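Local coordinates for Fe2OG dioxygenase domain-containing protein (Pseudomonas putida, PDB 4J25), which probably hydroxylates prolyl residues, with elongation factor Tu a likely substrate, as an iron- and 2-oxoglutarate-dependent prolyl-4-hydroxylase of the double-stranded beta-helix fold, at residues His49-Asp54 with Ala160-Asn165; Val56-Ala61 with Ala102-Gln107; Leu123-Glu128 with Arg156-Val161; Leu176-Ala181 with His186-Val191. All blocks are in the same frame, centred on the assembly; numbering follows the deposited sequence.

In the fold
The four contacts are arranged around the jellyroll core that holds manganese and N-oxalylglycine. Interactions 1 and 3 both use strand 156-163 and share A160 and V161, yet their centres lie about 19 Å apart, on opposite sides of the chain's centre. Interaction 2 continues interaction 1 outward along helix 53-67: L162 CD2 meets L59 CD1 at 3.7 Å, and the centres are about 10 Å apart. Interaction 4 belongs to the other sheet and meets interaction 1 where N165 ND2 probably donates a hydrogen bond to P190 O (2.8 Å). Its L176 side chain comes within about 6 Å of the manganese, against about 12 Å for V158 of interaction 3.

Interaction 1 of 4, residues His49-Asp54 with Ala160-Asn165; sequences HFLPAD and AVLYLN. With OGA (N-oxalylglycine), chain J.
The larger sheet of the double-stranded beta-helix has its outer side packed by helices, and here L162 of strand 156-163 turns that way to meet F50 and L51, in the turn that leads into helix 53-67. The contact is small, buried and wholly apolar. L162 is suited to it because its forked end offers two methyls: CD2 lies 3.9 Å from CD1 of L51, the two side chains slanting across one another, while CD1 approaches F50 CB at the looser distance of 4.5 Å. F50 thus meets L162 with the root of its side chain, at CB, rather than with its ring. The L162 side chain extends well off the strand, with CG placed opposite the backbone N (chi1 178°), and this carries both methyls out to the turn.

Strand alternation sends the flanking residues the other way. V161 and Y163 face the active site: V161 brings CG1 to 3.8 Å from O3 of N-oxalylglycine, and the Y163 ring has the same oxygen in its plane, at its edge. The modelled approach of the Y163 hydroxyl to O3 is implausibly short, so its exact geometry is doubtful. R214 NH1 also hydrogen-bonds the ligand.

Backbone bonds tie F50 and Y163 alike to G193, bringing turn and strand together. Around them, M112 of helix 103-123 meets F50, Y108 of the same helix touches both L51 and L162, and L59 of helix 53-67 packs on L162, whose strand runs between strands 195-199 and 214-222.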
# COMPACT_ATOMS: atom_id res chain seq x y z
N HIS A 49 4.78 11.64 -1.28
CA HIS A 49 6.22 11.60 -1.03
C HIS A 49 6.57 10.84 0.25
O HIS A 49 7.33 11.32 1.09
CB HIS A 49 6.75 13.03 -0.97
CG HIS A 49 6.39 13.84 -2.18
ND1 HIS A 49 6.68 13.43 -3.46
CD2 HIS A 49 5.74 15.02 -2.30
CE1 HIS A 49 6.25 14.33 -4.32
NE2 HIS A 49 5.67 15.31 -3.64
N PHE A 50 6.01 9.64 0.38
CA PHE A 50 6.24 8.81 1.55
C PHE A 50 7.72 8.39 1.66
O PHE A 50 8.24 8.21 2.76
CB PHE A 50 5.33 7.57 1.54
CG PHE A 50 5.43 6.76 2.79
CD1 PHE A 50 4.94 7.25 3.98
CD2 PHE A 50 6.06 5.52 2.77
CE1 PHE A 50 5.06 6.51 5.16
CE2 PHE A 50 6.18 4.78 3.93
CZ PHE A 50 5.67 5.28 5.13
N LEU A 51 8.38 8.28 0.52
CA LEU A 51 9.77 7.88 0.50
C LEU A 51 10.53 8.77 -0.47
O LEU A 51 9.95 9.32 -1.40
CB LEU A 51 9.88 6.41 0.10
CG LEU A 51 9.27 5.41 1.08
CD1 LEU A 51 9.26 4.01 0.48
CD2 LEU A 51 9.97 5.39 2.44
N PRO A 52 11.84 8.92 -0.26
CA PRO A 52 12.59 9.78 -1.17
C PRO A 52 12.53 9.27 -2.61
O PRO A 52 12.45 8.07 -2.84
CB PRO A 52 14.03 9.73 -0.63
CG PRO A 52 14.08 8.51 0.23
CD PRO A 52 12.70 8.28 0.75
N ALA A 53 12.57 10.20 -3.57
CA ALA A 53 12.39 9.85 -4.97
C ALA A 53 13.34 8.76 -5.48
O ALA A 53 12.94 7.94 -6.29
CB ALA A 53 12.49 11.10 -5.83
N ASP A 54 14.60 8.75 -5.03
CA ASP A 54 15.56 7.78 -5.55
C ASP A 54 15.17 6.35 -5.16
O ASP A 54 15.37 5.42 -5.94
CB ASP A 54 17.00 8.08 -5.10
CG ASP A 54 17.69 9.09 -6.01
OD1 ASP A 54 17.00 9.75 -6.81
OD2 ASP A 54 18.94 9.23 -5.91
N ALA A 160 -2.01 -1.45 2.59
CA ALA A 160 -1.10 -0.37 2.25
C ALA A 160 -0.59 -0.58 0.84
O ALA A 160 -0.11 -1.67 0.49
CB ALA A 160 0.05 -0.30 3.25
N VAL A 161 -0.73 0.45 0.02
CA VAL A 161 -0.29 0.42 -1.36
C VAL A 161 0.65 1.60 -1.59
O VAL A 161 0.29 2.74 -1.29
CB VAL A 161 -1.46 0.60 -2.33
CG1 VAL A 161 -1.01 0.23 -3.75
CG2 VAL A 161 -2.63 -0.21 -1.92
N LEU A 162 1.84 1.32 -2.12
CA LEU A 162 2.77 2.37 -2.52
C LEU A 162 2.78 2.46 -4.04
O LEU A 162 2.96 1.45 -4.73
CB LEU A 162 4.18 2.10 -1.97
CG LEU A 162 5.24 3.15 -2.38
CD1 LEU A 162 5.04 4.47 -1.68
CD2 LEU A 162 6.63 2.63 -2.10
N TYR A 163 2.55 3.65 -4.59
CA TYR A 163 2.57 3.80 -6.05
C TYR A 163 3.95 4.25 -6.55
O TYR A 163 4.72 4.87 -5.81
CB TYR A 163 1.42 4.70 -6.54
CG TYR A 163 0.07 4.15 -6.14
CD1 TYR A 163 -0.44 3.01 -6.75
CD2 TYR A 163 -0.67 4.73 -5.14
CE1 TYR A 163 -1.66 2.48 -6.37
CE2 TYR A 163 -1.90 4.20 -4.75
CZ TYR A 163 -2.38 3.08 -5.38
OH TYR A 163 -3.59 2.55 -5.00
N LEU A 164 4.25 3.92 -7.79
CA LEU A 164 5.62 3.95 -8.29
C LEU A 164 5.76 4.65 -9.65
O LEU A 164 6.81 4.57 -10.28
CB LEU A 164 6.12 2.53 -8.45
CG LEU A 164 6.11 1.68 -7.17
CD1 LEU A 164 6.53 0.26 -7.48
CD2 LEU A 164 7.02 2.31 -6.12
N ASN A 165 4.71 5.32 -10.10
CA ASN A 165 4.70 5.80 -11.48
C ASN A 165 5.06 7.27 -11.64
O ASN A 165 4.35 8.16 -11.17
CB ASN A 165 3.35 5.54 -12.11
CG ASN A 165 2.88 4.13 -11.86
OD1 ASN A 165 3.40 3.17 -12.43
ND2 ASN A 165 1.87 3.99 -11.00
C1 OGA J . -5.28 -5.01 -4.14
C2 OGA J . -5.70 -3.63 -4.55
C4 OGA J . -5.17 -1.43 -5.52
C5 OGA J . -4.07 -0.63 -6.14
O1 OGA J . -4.17 -5.44 -4.57
O2 OGA J . -6.02 -5.72 -3.37
O2' OGA J . -6.85 -3.27 -4.35
O3 OGA J . -4.08 0.62 -6.04
N1 OGA J . -4.74 -2.74 -5.16
O4 OGA J . -3.13 -1.20 -6.75

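Interaction 2 of 4, residues Val56-Ala61 with Ala102-Gln107; sequences VRALAA and AEACDQ
A104, on the first turn of helix 103-123, is the bump of this contact, and A58 and L59 of helix 53-67 form the shallow hollow that receives it. Its CB rests 3.8 Å from the CB of A58, methyl against methyl, and 3.7 Å from CD2 of L59. Alanine suits both helices here: with single methyls at the crossing, the short segments approach to 9.0 Å between axes at an angle of 121°.

L59 builds the deeper side of the hollow. Its CG sits beside the backbone N, opposite the carbonyl carbon (chi1 -72°), and from there CD2 reaches forward to A104 and lies 3.9 Å from C105 N. The same methyl comes within 4.5 Å of SG of C105, a loose contact with a compact side chain set beside the leucine. L55, one turn before A58, also touches A104.

Away from the crossing, Q107 NE2 donates to E103 OE2 at 3.0 Å, a link between successive turns of one helix that uses the anti lone pair of the carboxylate. Beneath the pair, L59 and C105 both rest on F134 of strand 129-137. Such helices laid over the larger sheet of the double-stranded beta-helix are typical of 2-oxoglutarate-dependent prolyl hydroxylases.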
# COMPACT_ATOMS: atom_id res chain seq x y z
N VAL A 56 11.98 5.32 -4.40
CA VAL A 56 10.79 5.02 -5.20
C VAL A 56 11.16 4.57 -6.61
O VAL A 56 10.53 3.65 -7.16
CB VAL A 56 9.84 6.23 -5.28
CG1 VAL A 56 8.66 5.93 -6.20
CG2 VAL A 56 9.33 6.61 -3.88
N ARG A 57 12.15 5.22 -7.22
CA ARG A 57 12.60 4.81 -8.55
C ARG A 57 13.23 3.43 -8.54
O ARG A 57 13.01 2.64 -9.45
CB ARG A 57 13.59 5.81 -9.15
CG ARG A 57 12.95 7.10 -9.57
CD ARG A 57 13.87 7.91 -10.48
NE ARG A 57 13.53 9.32 -10.39
CZ ARG A 57 13.99 10.14 -9.45
NH1 ARG A 57 14.82 9.69 -8.52
NH2 ARG A 57 13.62 11.42 -9.45
N ALA A 58 13.99 3.14 -7.48
CA ALA A 58 14.61 1.83 -7.32
C ALA A 58 13.55 0.73 -7.12
O ALA A 58 13.72 -0.41 -7.57
CB ALA A 58 15.57 1.85 -6.15
N LEU A 59 12.46 1.08 -6.45
CA LEU A 59 11.33 0.17 -6.27
C LEU A 59 10.60 -0.04 -7.58
O LEU A 59 10.23 -1.16 -7.90
CB LEU A 59 10.36 0.72 -5.20
CG LEU A 59 10.89 0.63 -3.77
CD1 LEU A 59 10.00 1.36 -2.78
CD2 LEU A 59 11.04 -0.83 -3.35
N ALA A 60 10.40 1.03 -8.35
CA ALA A 60 9.84 0.90 -9.69
C ALA A 60 10.69 -0.06 -10.52
O ALA A 60 10.17 -0.91 -11.24
CB ALA A 60 9.74 2.26 -10.37
N ALA A 61 12.01 0.05 -10.39
CA ALA A 61 12.93 -0.79 -11.14
C ALA A 61 12.81 -2.26 -10.75
O ALA A 61 12.85 -3.15 -11.61
CB ALA A 61 14.39 -0.31 -10.96
N ALA A 102 16.45 -7.53 -2.09
CA ALA A 102 16.96 -6.36 -2.79
C ALA A 102 17.01 -5.21 -1.81
O ALA A 102 16.19 -5.13 -0.89
CB ALA A 102 16.07 -6.00 -3.96
N GLU A 103 17.96 -4.31 -2.01
CA GLU A 103 18.15 -3.15 -1.14
C GLU A 103 16.91 -2.25 -1.01
O GLU A 103 16.55 -1.85 0.09
CB GLU A 103 19.33 -2.30 -1.65
CG GLU A 103 19.57 -1.04 -0.82
CD GLU A 103 20.04 -1.37 0.57
OE1 GLU A 103 20.78 -2.36 0.72
OE2 GLU A 103 19.67 -0.63 1.51
N ALA A 104 16.30 -1.92 -2.14
CA ALA A 104 15.15 -1.04 -2.15
C ALA A 104 14.02 -1.67 -1.31
O ALA A 104 13.39 -1.01 -0.49
CB ALA A 104 14.69 -0.79 -3.59
N CYS A 105 13.79 -2.96 -1.51
CA CYS A 105 12.74 -3.65 -0.77
C CYS A 105 13.02 -3.67 0.74
O CYS A 105 12.09 -3.53 1.55
CB CYS A 105 12.55 -5.07 -1.31
SG CYS A 105 12.11 -5.18 -3.07
N ASP A 106 14.28 -3.86 1.12
CA ASP A 106 14.68 -3.94 2.52
C ASP A 106 14.34 -2.64 3.22
O ASP A 106 13.89 -2.63 4.37
CB ASP A 106 16.19 -4.21 2.67
CG ASP A 106 16.58 -5.65 2.43
OD1 ASP A 106 15.74 -6.45 1.97
OD2 ASP A 106 17.75 -5.99 2.69
N GLN A 107 14.58 -1.53 2.53
CA GLN A 107 14.29 -0.22 3.07
C GLN A 107 12.77 0.00 3.18
O GLN A 107 12.29 0.60 4.13
CB GLN A 107 14.93 0.84 2.21
CG GLN A 107 16.46 0.83 2.25
CD GLN A 107 17.06 2.05 1.60
OE1 GLN A 107 16.51 3.15 1.67
NE2 GLN A 107 18.20 1.87 0.95

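Interaction 3 of 4, residues Leu123-Glu128 with Arg156-Val161; sequences LFLGLE and RMVSAV. With OGA (N-oxalylglycine), chain J.
L125 and L127, in the loop between helix 103-123 and strand 129-137, pack against M157 and V158, which form a classic beta bulge near the start of strand 156-163. In a regular strand, neighbouring residues point to opposite faces; the bulge, with both residues opposite F221, turns M157 and V158 toward the loop together. Each meets its own leucine. CD1 of L125 lies 3.8 Å from CG2 of V158, the side chains crossing at about a right angle. CD2 of L127 reaches the stem of M157, 3.7 Å from CB and 4.0 Å from CG, and the methionine chain bends away beyond it at chi2 and chi3.

The next shell fixes these groups. N120 OD1 accepts from L127 N and R116 NH1 donates to L127 O, so helix 103-123 holds the loop at both polar atoms of one residue. G126 adopts a positive phi, readily taken by glycine, as the loop turns between the two leucines. F221 lies against both L127 and V158, and V197 and L199 of the adjoining strand also touch the valine.

Along the strand, S159 and R156 belong to the second shell of the metal site: S159 OG hydrogen-bonds OD2 of the manganese ligand D148, and R156 NH2 bonds D148 O.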
# COMPACT_ATOMS: atom_id res chain seq x y z
N LEU A 123 -3.50 2.00 17.98
CA LEU A 123 -4.77 1.33 17.73
C LEU A 123 -4.88 -0.09 18.31
O LEU A 123 -5.92 -0.73 18.17
CB LEU A 123 -5.03 1.21 16.24
CG LEU A 123 -4.90 2.48 15.40
CD1 LEU A 123 -5.23 2.15 13.98
CD2 LEU A 123 -5.79 3.56 15.91
N PHE A 124 -3.80 -0.60 18.90
CA PHE A 124 -3.85 -1.85 19.68
C PHE A 124 -4.29 -3.04 18.86
O PHE A 124 -5.00 -3.90 19.37
CB PHE A 124 -4.81 -1.71 20.86
CG PHE A 124 -4.79 -0.36 21.48
CD1 PHE A 124 -3.73 0.04 22.25
CD2 PHE A 124 -5.82 0.53 21.26
CE1 PHE A 124 -3.69 1.30 22.81
CE2 PHE A 124 -5.79 1.79 21.82
CZ PHE A 124 -4.72 2.18 22.58
N LEU A 125 -3.86 -3.09 17.60
CA LEU A 125 -4.34 -4.11 16.67
C LEU A 125 -3.59 -5.44 16.76
O LEU A 125 -4.03 -6.42 16.17
CB LEU A 125 -4.28 -3.59 15.23
CG LEU A 125 -5.28 -2.50 14.86
CD1 LEU A 125 -5.19 -2.13 13.37
CD2 LEU A 125 -6.70 -2.94 15.23
N GLY A 126 -2.46 -5.50 17.46
CA GLY A 126 -1.75 -6.77 17.56
C GLY A 126 -1.16 -7.30 16.26
O GLY A 126 -1.04 -8.52 16.05
N LEU A 127 -0.80 -6.40 15.36
CA LEU A 127 -0.25 -6.77 14.06
C LEU A 127 1.10 -7.47 14.23
O LEU A 127 2.03 -6.91 14.81
CB LEU A 127 -0.08 -5.53 13.20
CG LEU A 127 -1.33 -4.70 12.90
CD1 LEU A 127 -0.95 -3.39 12.26
CD2 LEU A 127 -2.26 -5.48 12.02
N GLU A 128 1.21 -8.68 13.70
CA GLU A 128 2.44 -9.46 13.85
C GLU A 128 3.40 -9.28 12.67
O GLU A 128 4.62 -9.43 12.84
CB GLU A 128 2.12 -10.94 13.99
CG GLU A 128 1.44 -11.53 12.77
CD GLU A 128 1.52 -13.05 12.75
OE1 GLU A 128 1.40 -13.67 13.83
OE2 GLU A 128 1.70 -13.61 11.65
N ARG A 156 -5.74 -10.20 7.53
CA ARG A 156 -5.36 -8.88 7.03
C ARG A 156 -6.24 -7.82 7.66
O ARG A 156 -7.45 -7.86 7.57
CB ARG A 156 -5.41 -8.86 5.51
CG ARG A 156 -4.62 -10.01 4.94
CD ARG A 156 -4.49 -9.99 3.45
NE ARG A 156 -5.77 -10.00 2.76
CZ ARG A 156 -5.88 -9.91 1.43
NH1 ARG A 156 -4.80 -9.83 0.67
NH2 ARG A 156 -7.08 -9.91 0.87
N MET A 157 -5.58 -6.90 8.35
CA MET A 157 -6.25 -5.88 9.14
C MET A 157 -6.10 -4.48 8.52
O MET A 157 -6.98 -3.65 8.65
CB MET A 157 -5.67 -5.84 10.54
CG MET A 157 -5.87 -7.11 11.35
SD MET A 157 -7.63 -7.57 11.44
CE MET A 157 -8.26 -6.24 12.44
N VAL A 158 -4.96 -4.21 7.91
CA VAL A 158 -4.70 -2.90 7.35
C VAL A 158 -4.00 -3.07 6.02
O VAL A 158 -3.06 -3.84 5.92
CB VAL A 158 -3.77 -2.04 8.26
CG1 VAL A 158 -3.52 -0.66 7.62
CG2 VAL A 158 -4.35 -1.89 9.68
N SER A 159 -4.45 -2.34 5.01
CA SER A 159 -3.92 -2.45 3.66
C SER A 159 -3.04 -1.26 3.39
O SER A 159 -3.29 -0.18 3.90
CB SER A 159 -5.06 -2.43 2.65
OG SER A 159 -5.99 -3.46 2.93
N ALA A 160 -2.01 -1.45 2.59
CA ALA A 160 -1.10 -0.37 2.25
C ALA A 160 -0.59 -0.58 0.84
O ALA A 160 -0.11 -1.67 0.49
CB ALA A 160 0.05 -0.30 3.25
N VAL A 161 -0.73 0.45 0.02
CA VAL A 161 -0.29 0.42 -1.36
C VAL A 161 0.65 1.60 -1.59
O VAL A 161 0.29 2.74 -1.29
CB VAL A 161 -1.46 0.60 -2.33
CG1 VAL A 161 -1.01 0.23 -3.75
CG2 VAL A 161 -2.63 -0.21 -1.92
C1 OGA J . -5.28 -5.01 -4.14
C2 OGA J . -5.70 -3.63 -4.55
C4 OGA J . -5.17 -1.43 -5.52
C5 OGA J . -4.07 -0.63 -6.14
O1 OGA J . -4.17 -5.44 -4.57
O2 OGA J . -6.02 -5.72 -3.37
O2' OGA J . -6.85 -3.27 -4.35
O3 OGA J . -4.08 0.62 -6.04
N1 OGA J . -4.74 -2.74 -5.16
O4 OGA J . -3.13 -1.20 -6.75

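Interaction 4 of 4, residues Leu176-Ala181 with His186-Val191; sequences LRMFLA and HDVEPV. With OGA (N-oxalylglycine), chain J.
L176-F179 and H186-V188 are antiparallel strands of a beta hairpin, joined first by backbone hydrogen bonds. L176 and V188 form one hydrogen-bonded pair, with V188 N to L176 O at 2.7 Å and L176 N to V188 O, more bent, at 2.9 Å. M178 and H186 form the other. Between them, in the non-hydrogen-bonded pair R177-D187, D187 CA makes a CH contact with L176 O at 3.3 Å.

The charged interaction lies on the face of R177 and D187. The arginine grips the carboxylate side-on: NE donates to OD1 at 2.8 Å and NH2 to OD2 at 3.1 Å, both meeting syn lone pairs. Both bonds are nearly straight, and the guanidinium and carboxylate planes are only 12° apart. A bend in the arginine chain at chi3 (-69°) lays the guanidinium beside its neighbour. With an alanine in place of R177, the D187 carboxylate would probably lose its counter-charge and be freer to turn, although the bond from Q175 NE2 to OD2 would remain.

Apolar contacts occupy the other face. M178 SD lies 4.0 Å from V188 CG2, the flexible thioether slanting past the branched valine; beyond, L180 CD1 covers H186 CB at 3.9 Å. L176 uses its CD1 on the ligand, 3.7 Å from C4 of N-oxalylglycine, and a leucine gives this pocket wall a nonpolar surface.

With strand 205-207, which carries the manganese ligand H205, this hairpin makes up the smaller sheet of the double-stranded beta-helix, the jellyroll that frames the metal and 2-oxoglutarate site of these oxygenases.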
# COMPACT_ATOMS: atom_id res chain seq x y z
N LEU A 176 -7.01 4.48 -7.97
CA LEU A 176 -7.68 3.70 -6.94
C LEU A 176 -8.91 4.52 -6.52
O LEU A 176 -8.78 5.69 -6.18
CB LEU A 176 -6.77 3.48 -5.74
CG LEU A 176 -7.37 2.76 -4.52
CD1 LEU A 176 -7.58 1.29 -4.85
CD2 LEU A 176 -6.48 2.90 -3.30
N ARG A 177 -10.09 3.91 -6.57
CA ARG A 177 -11.31 4.57 -6.08
C ARG A 177 -11.80 3.91 -4.79
O ARG A 177 -12.12 2.73 -4.78
CB ARG A 177 -12.41 4.52 -7.14
CG ARG A 177 -13.73 5.13 -6.68
CD ARG A 177 -14.66 5.39 -7.83
NE ARG A 177 -14.18 6.46 -8.70
CZ ARG A 177 -14.69 6.75 -9.89
NH1 ARG A 177 -15.69 6.03 -10.39
NH2 ARG A 177 -14.20 7.75 -10.60
N MET A 178 -11.85 4.70 -3.71
CA MET A 178 -12.19 4.23 -2.38
C MET A 178 -13.58 4.70 -2.00
O MET A 178 -13.91 5.87 -2.16
CB MET A 178 -11.19 4.78 -1.37
CG MET A 178 -9.74 4.50 -1.74
SD MET A 178 -8.60 5.52 -0.80
CE MET A 178 -8.67 4.70 0.77
N PHE A 179 -14.38 3.78 -1.50
CA PHE A 179 -15.74 4.07 -1.10
C PHE A 179 -15.78 4.24 0.39
O PHE A 179 -15.65 3.28 1.17
CB PHE A 179 -16.67 2.99 -1.62
CG PHE A 179 -16.64 2.88 -3.11
CD1 PHE A 179 -17.44 3.70 -3.89
CD2 PHE A 179 -15.77 2.03 -3.74
CE1 PHE A 179 -17.37 3.65 -5.27
CE2 PHE A 179 -15.71 1.96 -5.13
CZ PHE A 179 -16.51 2.78 -5.89
N LEU A 180 -15.94 5.50 0.79
CA LEU A 180 -15.81 5.88 2.18
C LEU A 180 -17.18 5.99 2.78
O LEU A 180 -18.16 5.67 2.13
CB LEU A 180 -15.05 7.20 2.28
CG LEU A 180 -13.76 7.21 1.48
CD1 LEU A 180 -13.06 8.56 1.56
CD2 LEU A 180 -12.84 6.07 1.94
N ALA A 181 -17.24 6.42 4.04
CA ALA A 181 -18.51 6.49 4.76
C ALA A 181 -19.40 7.55 4.13
O ALA A 181 -18.90 8.45 3.45
CB ALA A 181 -18.27 6.81 6.22
N HIS A 186 -13.52 8.67 -3.09
CA HIS A 186 -12.25 9.39 -3.25
C HIS A 186 -11.32 8.64 -4.20
O HIS A 186 -11.01 7.47 -3.96
CB HIS A 186 -11.55 9.53 -1.89
CG HIS A 186 -10.25 10.27 -1.95
ND1 HIS A 186 -10.15 11.56 -2.41
CD2 HIS A 186 -8.99 9.89 -1.61
CE1 HIS A 186 -8.89 11.96 -2.35
NE2 HIS A 186 -8.17 10.97 -1.87
N ASP A 187 -10.90 9.30 -5.29
CA ASP A 187 -9.93 8.75 -6.21
C ASP A 187 -8.50 9.07 -5.76
O ASP A 187 -8.20 10.19 -5.36
CB ASP A 187 -10.14 9.32 -7.62
CG ASP A 187 -11.39 8.77 -8.28
OD1 ASP A 187 -12.09 7.98 -7.62
OD2 ASP A 187 -11.67 9.11 -9.45
N VAL A 188 -7.62 8.08 -5.84
CA VAL A 188 -6.19 8.32 -5.71
C VAL A 188 -5.47 8.06 -7.04
O VAL A 188 -5.57 6.97 -7.59
CB VAL A 188 -5.58 7.40 -4.63
CG1 VAL A 188 -4.07 7.68 -4.48
CG2 VAL A 188 -6.27 7.62 -3.32
N GLU A 189 -4.76 9.06 -7.55
CA GLU A 189 -3.91 8.84 -8.72
C GLU A 189 -2.66 8.11 -8.27
O GLU A 189 -2.06 8.48 -7.27
CB GLU A 189 -3.53 10.15 -9.43
CG GLU A 189 -4.70 10.85 -10.09
CD GLU A 189 -4.28 11.97 -11.04
OE1 GLU A 189 -3.12 11.96 -11.51
OE2 GLU A 189 -5.12 12.86 -11.30
N PRO A 190 -2.26 7.08 -9.01
CA PRO A 190 -1.12 6.22 -8.64
C PRO A 190 0.23 6.89 -8.95
O PRO A 190 1.04 6.37 -9.70
CB PRO A 190 -1.34 5.00 -9.51
CG PRO A 190 -1.94 5.58 -10.77
CD PRO A 190 -2.85 6.68 -10.30
N VAL A 191 0.44 8.04 -8.32
CA VAL A 191 1.60 8.90 -8.52
C VAL A 191 2.80 8.44 -7.68
O VAL A 191 2.66 8.04 -6.53
CB VAL A 191 1.22 10.33 -8.11
CG1 VAL A 191 2.44 11.23 -7.96
CG2 VAL A 191 0.25 10.90 -9.13
C1 OGA J . -5.28 -5.01 -4.14
C2 OGA J . -5.70 -3.63 -4.55
C4 OGA J . -5.17 -1.43 -5.52
C5 OGA J . -4.07 -0.63 -6.14
O1 OGA J . -4.17 -5.44 -4.57
O2 OGA J . -6.02 -5.72 -3.37
O2' OGA J . -6.85 -3.27 -4.35
O3 OGA J . -4.08 0.62 -6.04
N1 OGA J . -4.74 -2.74 -5.16
O4 OGA J . -3.13 -1.20 -6.75